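Local coordinates for putative GH105 family protein (PDB 3QWT) that is of unknown function but, as a possible GH105 member with an alpha/alpha toroid fold, is probably a glycoside hydrolase acting on unsaturated glucuronyl or galacturonyl residues, at residues D98-G103 with L131-T136; A113-L118 with E135-W140. All coordinates share one frame; numbering follows the deposited sequence.

How the contacts relate
Contacts 1 and 2 share helix 131-143, which presents Trp133 and Trp137 one turn apart. Trp133 meets Phe100 of helix 86-102 in contact 1. Trp137 meets Phe115 of helix 114-125, the next helix in the chain, in contact 2. The two centres are about 9 Å apart, and the contacts touch directly. Trp133 CB lies 3.9 Å from Phe115 CE1, and Leu134 CD2 lies 3.8 Å from Leu118 CD2. Both contacts also border Phe381 of the second subunit, so this part of the alpha/alpha toroid lies at a subunit interface.

Contact 1 (D98-G103 with L131-T136)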
ATOM      1  N   ASP A  98      -1.753 -44.021  10.553  1.00 36.27           N
ATOM      2  CA  ASP A  98      -2.472 -45.277  10.425  1.00 34.73           C
ATOM      3  C   ASP A  98      -3.544 -45.197   9.343  1.00 32.50           C
ATOM      4  O   ASP A  98      -3.651 -46.086   8.503  1.00 32.16           O
ATOM      5  CB  ASP A  98      -3.107 -45.674  11.765  1.00 42.82           C
ATOM      6  CG  ASP A  98      -2.072 -46.053  12.818  1.00 44.58           C
ATOM      7  OD1 ASP A  98      -0.887 -46.254  12.458  1.00 46.05           O
ATOM      8  OD2 ASP A  98      -2.449 -46.163  14.003  1.00 42.56           O
ATOM      9  N   ARG A  99      -4.345 -44.138   9.360  1.00 30.58           N
ATOM     10  CA  ARG A  99      -5.443 -44.034   8.407  1.00 34.61           C
ATOM     11  C   ARG A  99      -4.895 -43.862   6.994  1.00 36.61           C
ATOM     12  O   ARG A  99      -5.464 -44.347   6.015  1.00 37.46           O
ATOM     13  CB  ARG A  99      -6.345 -42.850   8.751  1.00 37.21           C
ATOM     14  CG  ARG A  99      -7.011 -42.900  10.117  1.00 37.41           C
ATOM     15  CD  ARG A  99      -8.089 -43.968  10.201  1.00 33.50           C
ATOM     16  NE  ARG A  99      -7.547 -45.312  10.337  1.00 35.48           N
ATOM     17  CZ  ARG A  99      -7.100 -45.836  11.479  1.00 39.17           C
ATOM     18  NH1 ARG A  99      -6.630 -47.076  11.507  1.00 35.97           N
ATOM     19  NH2 ARG A  99      -7.111 -45.118  12.589  1.00 40.13           N
ATOM     20  N   PHE A 100      -3.787 -43.147   6.887  1.00 34.48           N
ATOM     21  CA  PHE A 100      -3.255 -42.833   5.582  1.00 38.07           C
ATOM     22  C   PHE A 100      -2.595 -44.063   4.965  1.00 40.46           C
ATOM     23  O   PHE A 100      -2.777 -44.325   3.777  1.00 37.51           O
ATOM     24  CB  PHE A 100      -2.306 -41.624   5.631  1.00 41.21           C
ATOM     25  CG  PHE A 100      -3.006 -40.307   5.831  1.00 34.16           C
ATOM     26  CD1 PHE A 100      -4.384 -40.211   5.729  1.00 35.97           C
ATOM     27  CD2 PHE A 100      -2.285 -39.164   6.131  1.00 34.43           C
ATOM     28  CE1 PHE A 100      -5.031 -38.998   5.918  1.00 38.68           C
ATOM     29  CE2 PHE A 100      -2.930 -37.945   6.321  1.00 37.15           C
ATOM     30  CZ  PHE A 100      -4.307 -37.866   6.216  1.00 35.91           C
ATOM     31  N   ALA A 101      -1.857 -44.828   5.770  1.00 40.17           N
ATOM     32  CA  ALA A 101      -1.338 -46.113   5.294  1.00 40.82           C
ATOM     33  C   ALA A 101      -2.469 -47.010   4.777  1.00 37.87           C
ATOM     34  O   ALA A 101      -2.349 -47.627   3.718  1.00 37.17           O
ATOM     35  CB  ALA A 101      -0.528 -46.831   6.380  1.00 38.03           C
ATOM     36  N   GLU A 102      -3.570 -47.080   5.513  1.00 33.16           N
ATOM     37  CA  GLU A 102      -4.706 -47.872   5.051  1.00 42.02           C
ATOM     38  C   GLU A 102      -5.166 -47.412   3.683  1.00 40.85           C
ATOM     39  O   GLU A 102      -5.429 -48.221   2.802  1.00 44.67           O
ATOM     40  CB  GLU A 102      -5.871 -47.780   6.029  1.00 41.78           C
ATOM     41  CG  GLU A 102      -5.667 -48.595   7.279  1.00 42.15           C
ATOM     42  CD  GLU A 102      -6.597 -48.151   8.382  1.00 45.22           C
ATOM     43  OE1 GLU A 102      -7.399 -47.229   8.136  1.00 47.16           O
ATOM     44  OE2 GLU A 102      -6.526 -48.713   9.489  1.00 40.29           O
ATOM     45  N   GLY A 103      -5.261 -46.102   3.510  1.00 41.79           N
ATOM     46  CA  GLY A 103      -5.806 -45.540   2.286  1.00 41.09           C
ATOM     47  C   GLY A 103      -6.995 -44.632   2.542  1.00 38.13           C
ATOM     48  O   GLY A 103      -7.737 -44.801   3.512  1.00 34.81           O
ATOM     49  N   LEU A 131       0.195 -31.954   2.439  1.00 25.70           N
ATOM     50  CA  LEU A 131      -0.413 -30.890   1.616  1.00 24.22           C
ATOM     51  C   LEU A 131      -1.424 -31.360   0.542  1.00 29.61           C
ATOM     52  O   LEU A 131      -2.476 -30.735   0.375  1.00 32.80           O
ATOM     53  CB  LEU A 131       0.649 -29.978   1.003  1.00 29.08           C
ATOM     54  CG  LEU A 131       0.129 -28.840   0.120  1.00 33.44           C
ATOM     55  CD1 LEU A 131      -0.782 -27.893   0.916  1.00 24.29           C
ATOM     56  CD2 LEU A 131       1.308 -28.075  -0.517  1.00 32.26           C
ATOM     57  N   PRO A 132      -1.117 -32.464  -0.177  1.00 23.05           N
ATOM     58  CA  PRO A 132      -2.105 -32.979  -1.142  1.00 22.68           C
ATOM     59  C   PRO A 132      -3.396 -33.450  -0.465  1.00 26.21           C
ATOM     60  O   PRO A 132      -4.454 -33.316  -1.070  1.00 26.79           O
ATOM     61  CB  PRO A 132      -1.396 -34.168  -1.810  1.00 15.70           C
ATOM     62  CG  PRO A 132       0.059 -34.072  -1.379  1.00 21.74           C
ATOM     63  CD  PRO A 132       0.078 -33.321  -0.079  1.00 22.23           C
ATOM     64  N   TRP A 133      -3.312 -34.000   0.745  1.00 25.24           N
ATOM     65  CA  TRP A 133      -4.529 -34.325   1.492  1.00 34.35           C
ATOM     66  C   TRP A 133      -5.414 -33.099   1.636  1.00 29.12           C
ATOM     67  O   TRP A 133      -6.586 -33.122   1.260  1.00 24.22           O
ATOM     68  CB  TRP A 133      -4.210 -34.897   2.880  1.00 33.60           C
ATOM     69  CG  TRP A 133      -3.666 -36.262   2.789  1.00 39.25           C
ATOM     70  CD1 TRP A 133      -2.351 -36.627   2.799  1.00 36.85           C
ATOM     71  CD2 TRP A 133      -4.415 -37.463   2.621  1.00 32.75           C
ATOM     72  NE1 TRP A 133      -2.241 -37.979   2.661  1.00 34.56           N
ATOM     73  CE2 TRP A 133      -3.490 -38.521   2.543  1.00 31.33           C
ATOM     74  CE3 TRP A 133      -5.777 -37.746   2.536  1.00 30.70           C
ATOM     75  CZ2 TRP A 133      -3.880 -39.850   2.395  1.00 37.06           C
ATOM     76  CZ3 TRP A 133      -6.169 -39.075   2.378  1.00 36.04           C
ATOM     77  CH2 TRP A 133      -5.226 -40.105   2.311  1.00 35.81           C
ATOM     78  N   LEU A 134      -4.825 -32.032   2.171  1.00 26.83           N
ATOM     79  CA  LEU A 134      -5.546 -30.794   2.458  1.00 31.56           C
ATOM     80  C   LEU A 134      -6.073 -30.132   1.194  1.00 27.80           C
ATOM     81  O   LEU A 134      -7.239 -29.732   1.147  1.00 30.75           O
ATOM     82  CB  LEU A 134      -4.656 -29.817   3.222  1.00 30.77           C
ATOM     83  CG  LEU A 134      -4.122 -30.301   4.565  1.00 33.18           C
ATOM     84  CD1 LEU A 134      -3.041 -29.355   5.035  1.00 39.87           C
ATOM     85  CD2 LEU A 134      -5.230 -30.399   5.601  1.00 31.43           C
ATOM     86  N   GLU A 135      -5.224 -30.033   0.167  1.00 20.82           N
ATOM     87  CA  GLU A 135      -5.658 -29.443  -1.098  1.00 31.53           C
ATOM     88  C   GLU A 135      -6.764 -30.265  -1.736  1.00 29.42           C
ATOM     89  O   GLU A 135      -7.753 -29.731  -2.215  1.00 31.16           O
ATOM     90  CB  GLU A 135      -4.498 -29.299  -2.102  1.00 25.93           C
ATOM     91  CG  GLU A 135      -3.430 -28.337  -1.670  1.00 31.87           C
ATOM     92  CD  GLU A 135      -2.411 -28.076  -2.758  1.00 43.54           C
ATOM     93  OE1 GLU A 135      -2.184 -28.981  -3.594  1.00 43.24           O
ATOM     94  OE2 GLU A 135      -1.841 -26.963  -2.777  1.00 52.32           O
ATOM     95  N   THR A 136      -6.581 -31.574  -1.768  1.00 30.21           N
ATOM     96  CA  THR A 136      -7.546 -32.393  -2.474  1.00 30.88           C
ATOM     97  C   THR A 136      -8.941 -32.301  -1.851  1.00 26.61           C
ATOM     98  O   THR A 136      -9.925 -32.082  -2.566  1.00 26.15           O
ATOM     99  CB  THR A 136      -7.093 -33.820  -2.576  1.00 33.72           C
ATOM    100  OG1 THR A 136      -5.775 -33.845  -3.148  1.00 35.88           O
ATOM    101  CG2 THR A 136      -8.056 -34.587  -3.460  1.00 36.25           C
TER
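Phe100, near the C-terminal end of helix 86-102, and Trp133, in the first turn of helix 131-143, are the closest backbone pair, with CA atoms 9.5 Å apart. Both side chains point toward the other helix and bridge this gap with their rings. The rings form a face-to-face stack. The Phe100 ring and the six-membered ring of Trp133 have centroids 3.8 Å apart, and their planes differ by only 6°. Phe100 CD1 lies 3.4 Å from Trp133 CZ2. At the other end of the overlap, Phe100 CE2 reaches the pyrrole side, 3.7 Å from Trp133 NE1. The two side chains run past each other in opposite directions, which spreads the overlap over much of the indole. A chi1 of -73° in Phe100 and -72° in Trp133, with CG beside the backbone N, carries each ring toward the other helix.

Several polar groups bond within their own segment. Arg99 holds Glu102 side-on in a salt bridge. Its NE is 2.9 Å from Glu102 OE1, and its NH1 is 2.6 Å from Glu102 OE2. Both oxygens lie in the guanidinium plane but are met from above the carboxylate plane. Gly103, just past the helix end, has positive phi, and its N still bonds Arg99 O at 3.1 Å. On the second helix, Pro132 O accepts from both N and OG1 of Thr136, which approach from opposite faces of the carbonyl plane.

The second subunit borders this site. Its Arg23 bonds Phe100 O, and its Phe381 meets Trp133 edge-to-face. No hydrogen bond or salt bridge links the two segments, so their direct contact rests on dispersion and apolar burial between two nearly parallel rings.

Contact 2 (A113-L118 with E135-W140); sequences APFLTL and ETWAEW
Two consecutive helices of the alpha/alpha toroid, 114-125 and 131-143, run roughly antiparallel here and meet through Phe115 and Trp137. Their CA atoms are 8.1 Å apart, the nearest backbone pair of the two segments. Both side chains point toward the opposite helix, and both residues are buried. The Phe115 ring brings its CE2-CZ side over one face of the indole. Phe115 CZ lies 3.5 Å from both NE1 and CE2 of Trp137. Phe115 CD2 is farther along the indole, 3.8 Å from Trp137 CE3. The closest carbon approach of the pair, Phe115 CE2 to Trp137 CD2, is implausibly short in the model and therefore doubtful, and nothing about tightness follows from it. The pair is oblique: the Phe115 ring and the five-membered ring of Trp137 have centroids 4.0 Å apart and planes at 37°. The side chains themselves cross at about a right angle. In Trp137, CG sits beside the backbone N with chi1 -79°, and chi2 of 71° turns one indole face to Phe115.

This ring pair joins the two helices near the start of helix 114-125. Other faces of that helix pack on further helices of the toroid: Leu116 leans on Met172 and Leu176 of helix 170-184, while Thr117 touches Leu73 and Tyr74 of helix 67-83.

Trp137 NE1 donates a hydrogen bond to OXT of Phe381 of the second subunit, the chain terminus there, while Lys107 makes a cation-pi contact with Trp137. The hydrogen bond satisfies a buried N-H and probably helps fix the rotation of the indole.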
ATOM      1  N   ALA A 113     -14.168 -33.893   8.544  1.00 24.77           N
ATOM      2  CA  ALA A 113     -13.854 -33.336   9.875  1.00 21.39           C
ATOM      3  C   ALA A 113     -12.405 -33.455  10.317  1.00 26.01           C
ATOM      4  O   ALA A 113     -11.840 -32.490  10.827  1.00 30.67           O
ATOM      5  CB  ALA A 113     -14.782 -33.924  10.938  1.00 28.47           C
ATOM      6  N   PRO A 114     -11.785 -34.634  10.124  1.00 22.53           N
ATOM      7  CA  PRO A 114     -10.392 -34.731  10.581  1.00 26.69           C
ATOM      8  C   PRO A 114      -9.417 -33.734   9.918  1.00 28.13           C
ATOM      9  O   PRO A 114      -8.328 -33.509  10.437  1.00 24.17           O
ATOM     10  CB  PRO A 114     -10.008 -36.176  10.238  1.00 27.88           C
ATOM     11  CG  PRO A 114     -11.333 -36.924  10.331  1.00 27.32           C
ATOM     12  CD  PRO A 114     -12.360 -35.955   9.790  1.00 23.98           C
ATOM     13  N   PHE A 115      -9.786 -33.138   8.799  1.00 27.92           N
ATOM     14  CA  PHE A 115      -8.815 -32.277   8.123  1.00 33.42           C
ATOM     15  C   PHE A 115      -8.607 -30.927   8.801  1.00 34.32           C
ATOM     16  O   PHE A 115      -7.572 -30.276   8.612  1.00 28.94           O
ATOM     17  CB  PHE A 115      -9.089 -32.198   6.628  1.00 37.74           C
ATOM     18  CG  PHE A 115      -8.900 -33.516   5.946  1.00 40.79           C
ATOM     19  CD1 PHE A 115      -7.622 -33.994   5.699  1.00 43.01           C
ATOM     20  CD2 PHE A 115      -9.991 -34.316   5.633  1.00 40.46           C
ATOM     21  CE1 PHE A 115      -7.438 -35.227   5.104  1.00 47.93           C
ATOM     22  CE2 PHE A 115      -9.816 -35.548   5.036  1.00 45.78           C
ATOM     23  CZ  PHE A 115      -8.538 -36.008   4.768  1.00 46.94           C
ATOM     24  N   LEU A 116      -9.576 -30.550   9.636  1.00 32.85           N
ATOM     25  CA  LEU A 116      -9.404 -29.450  10.561  1.00 30.82           C
ATOM     26  C   LEU A 116      -8.128 -29.641  11.396  1.00 30.99           C
ATOM     27  O   LEU A 116      -7.286 -28.749  11.473  1.00 29.88           O
ATOM     28  CB  LEU A 116     -10.638 -29.323  11.465  1.00 27.31           C
ATOM     29  CG  LEU A 116     -10.542 -28.295  12.597  1.00 30.89           C
ATOM     30  CD1 LEU A 116     -10.089 -26.942  12.089  1.00 28.54           C
ATOM     31  CD2 LEU A 116     -11.891 -28.157  13.312  1.00 34.15           C
ATOM     32  N   THR A 117      -7.977 -30.809  12.012  1.00 25.73           N
ATOM     33  CA  THR A 117      -6.815 -31.044  12.871  1.00 25.21           C
ATOM     34  C   THR A 117      -5.531 -31.200  12.061  1.00 33.26           C
ATOM     35  O   THR A 117      -4.460 -30.728  12.461  1.00 32.07           O
ATOM     36  CB  THR A 117      -7.042 -32.250  13.779  1.00 27.03           C
ATOM     37  OG1 THR A 117      -8.189 -32.001  14.600  1.00 33.58           O
ATOM     38  CG2 THR A 117      -5.834 -32.512  14.668  1.00 29.65           C
ATOM     39  N   LEU A 118      -5.647 -31.849  10.909  1.00 26.87           N
ATOM     40  CA  LEU A 118      -4.506 -32.009  10.034  1.00 34.20           C
ATOM     41  C   LEU A 118      -3.989 -30.637   9.598  1.00 36.27           C
ATOM     42  O   LEU A 118      -2.769 -30.412   9.496  1.00 29.43           O
ATOM     43  CB  LEU A 118      -4.881 -32.836   8.808  1.00 22.88           C
ATOM     44  CG  LEU A 118      -3.654 -33.262   8.004  1.00 24.83           C
ATOM     45  CD1 LEU A 118      -2.717 -34.199   8.805  1.00 26.97           C
ATOM     46  CD2 LEU A 118      -4.070 -33.875   6.669  1.00 18.35           C
ATOM     47  N   GLU A 135      -5.224 -30.033   0.167  1.00 20.82           N
ATOM     48  CA  GLU A 135      -5.658 -29.443  -1.098  1.00 31.53           C
ATOM     49  C   GLU A 135      -6.764 -30.265  -1.736  1.00 29.42           C
ATOM     50  O   GLU A 135      -7.753 -29.731  -2.215  1.00 31.16           O
ATOM     51  CB  GLU A 135      -4.498 -29.299  -2.102  1.00 25.93           C
ATOM     52  CG  GLU A 135      -3.430 -28.337  -1.670  1.00 31.87           C
ATOM     53  CD  GLU A 135      -2.411 -28.076  -2.758  1.00 43.54           C
ATOM     54  OE1 GLU A 135      -2.184 -28.981  -3.594  1.00 43.24           O
ATOM     55  OE2 GLU A 135      -1.841 -26.963  -2.777  1.00 52.32           O
ATOM     56  N   THR A 136      -6.581 -31.574  -1.768  1.00 30.21           N
ATOM     57  CA  THR A 136      -7.546 -32.393  -2.474  1.00 30.88           C
ATOM     58  C   THR A 136      -8.941 -32.301  -1.851  1.00 26.61           C
ATOM     59  O   THR A 136      -9.925 -32.082  -2.566  1.00 26.15           O
ATOM     60  CB  THR A 136      -7.093 -33.820  -2.576  1.00 33.72           C
ATOM     61  OG1 THR A 136      -5.775 -33.845  -3.148  1.00 35.88           O
ATOM     62  CG2 THR A 136      -8.056 -34.587  -3.460  1.00 36.25           C
ATOM     63  N   TRP A 137      -9.012 -32.409  -0.526  1.00 22.99           N
ATOM     64  CA  TRP A 137     -10.300 -32.445   0.167  1.00 30.15           C
ATOM     65  C   TRP A 137     -10.975 -31.074   0.227  1.00 32.04           C
ATOM     66  O   TRP A 137     -12.196 -30.970   0.094  1.00 32.06           O
ATOM     67  CB  TRP A 137     -10.144 -33.038   1.577  1.00 28.11           C
ATOM     68  CG  TRP A 137     -10.040 -34.568   1.625  1.00 27.09           C
ATOM     69  CD1 TRP A 137      -8.993 -35.331   1.207  1.00 20.73           C
ATOM     70  CD2 TRP A 137     -11.005 -35.475   2.161  1.00 27.16           C
ATOM     71  NE1 TRP A 137      -9.244 -36.657   1.449  1.00 27.17           N
ATOM     72  CE2 TRP A 137     -10.482 -36.774   2.022  1.00 26.84           C
ATOM     73  CE3 TRP A 137     -12.268 -35.315   2.751  1.00 32.00           C
ATOM     74  CZ2 TRP A 137     -11.171 -37.903   2.436  1.00 31.30           C
ATOM     75  CZ3 TRP A 137     -12.956 -36.447   3.163  1.00 30.80           C
ATOM     76  CH2 TRP A 137     -12.407 -37.722   3.003  1.00 34.69           C
ATOM     77  N   ALA A 138     -10.190 -30.023   0.437  1.00 29.88           N
ATOM     78  CA  ALA A 138     -10.758 -28.678   0.392  1.00 32.37           C
ATOM     79  C   ALA A 138     -11.251 -28.385  -1.023  1.00 31.50           C
ATOM     80  O   ALA A 138     -12.329 -27.823  -1.205  1.00 33.68           O
ATOM     81  CB  ALA A 138      -9.748 -27.622   0.842  1.00 24.85           C
ATOM     82  N   GLU A 139     -10.462 -28.763  -2.024  1.00 27.70           N
ATOM     83  CA  GLU A 139     -10.881 -28.554  -3.410  1.00 29.85           C
ATOM     84  C   GLU A 139     -12.185 -29.299  -3.685  1.00 28.62           C
ATOM     85  O   GLU A 139     -13.044 -28.794  -4.414  1.00 26.94           O
ATOM     86  CB  GLU A 139      -9.803 -28.996  -4.406  1.00 29.48           C
ATOM     87  CG  GLU A 139      -8.778 -27.922  -4.740  1.00 37.04           C
ATOM     88  CD  GLU A 139      -9.418 -26.664  -5.349  1.00 43.76           C
ATOM     89  OE1 GLU A 139     -10.018 -26.761  -6.449  1.00 46.74           O
ATOM     90  OE2 GLU A 139      -9.325 -25.583  -4.717  1.00 34.00           O
ATOM     91  N   TRP A 140     -12.325 -30.499  -3.103  1.00 24.95           N
ATOM     92  CA  TRP A 140     -13.558 -31.272  -3.240  1.00 32.57           C
ATOM     93  C   TRP A 140     -14.746 -30.544  -2.611  1.00 31.59           C
ATOM     94  O   TRP A 140     -15.827 -30.460  -3.199  1.00 28.19           O
ATOM     95  CB  TRP A 140     -13.423 -32.635  -2.576  1.00 32.66           C
ATOM     96  CG  TRP A 140     -14.751 -33.339  -2.394  1.00 39.49           C
ATOM     97  CD1 TRP A 140     -15.384 -34.131  -3.299  1.00 39.13           C
ATOM     98  CD2 TRP A 140     -15.601 -33.305  -1.228  1.00 41.47           C
ATOM     99  NE1 TRP A 140     -16.574 -34.597  -2.776  1.00 40.45           N
ATOM    100  CE2 TRP A 140     -16.728 -34.105  -1.508  1.00 39.13           C
ATOM    101  CE3 TRP A 140     -15.512 -32.684   0.024  1.00 37.72           C
ATOM    102  CZ2 TRP A 140     -17.765 -34.297  -0.585  1.00 41.92           C
ATOM    103  CZ3 TRP A 140     -16.542 -32.869   0.935  1.00 41.94           C
ATOM    104  CH2 TRP A 140     -17.655 -33.672   0.624  1.00 40.61           C
TER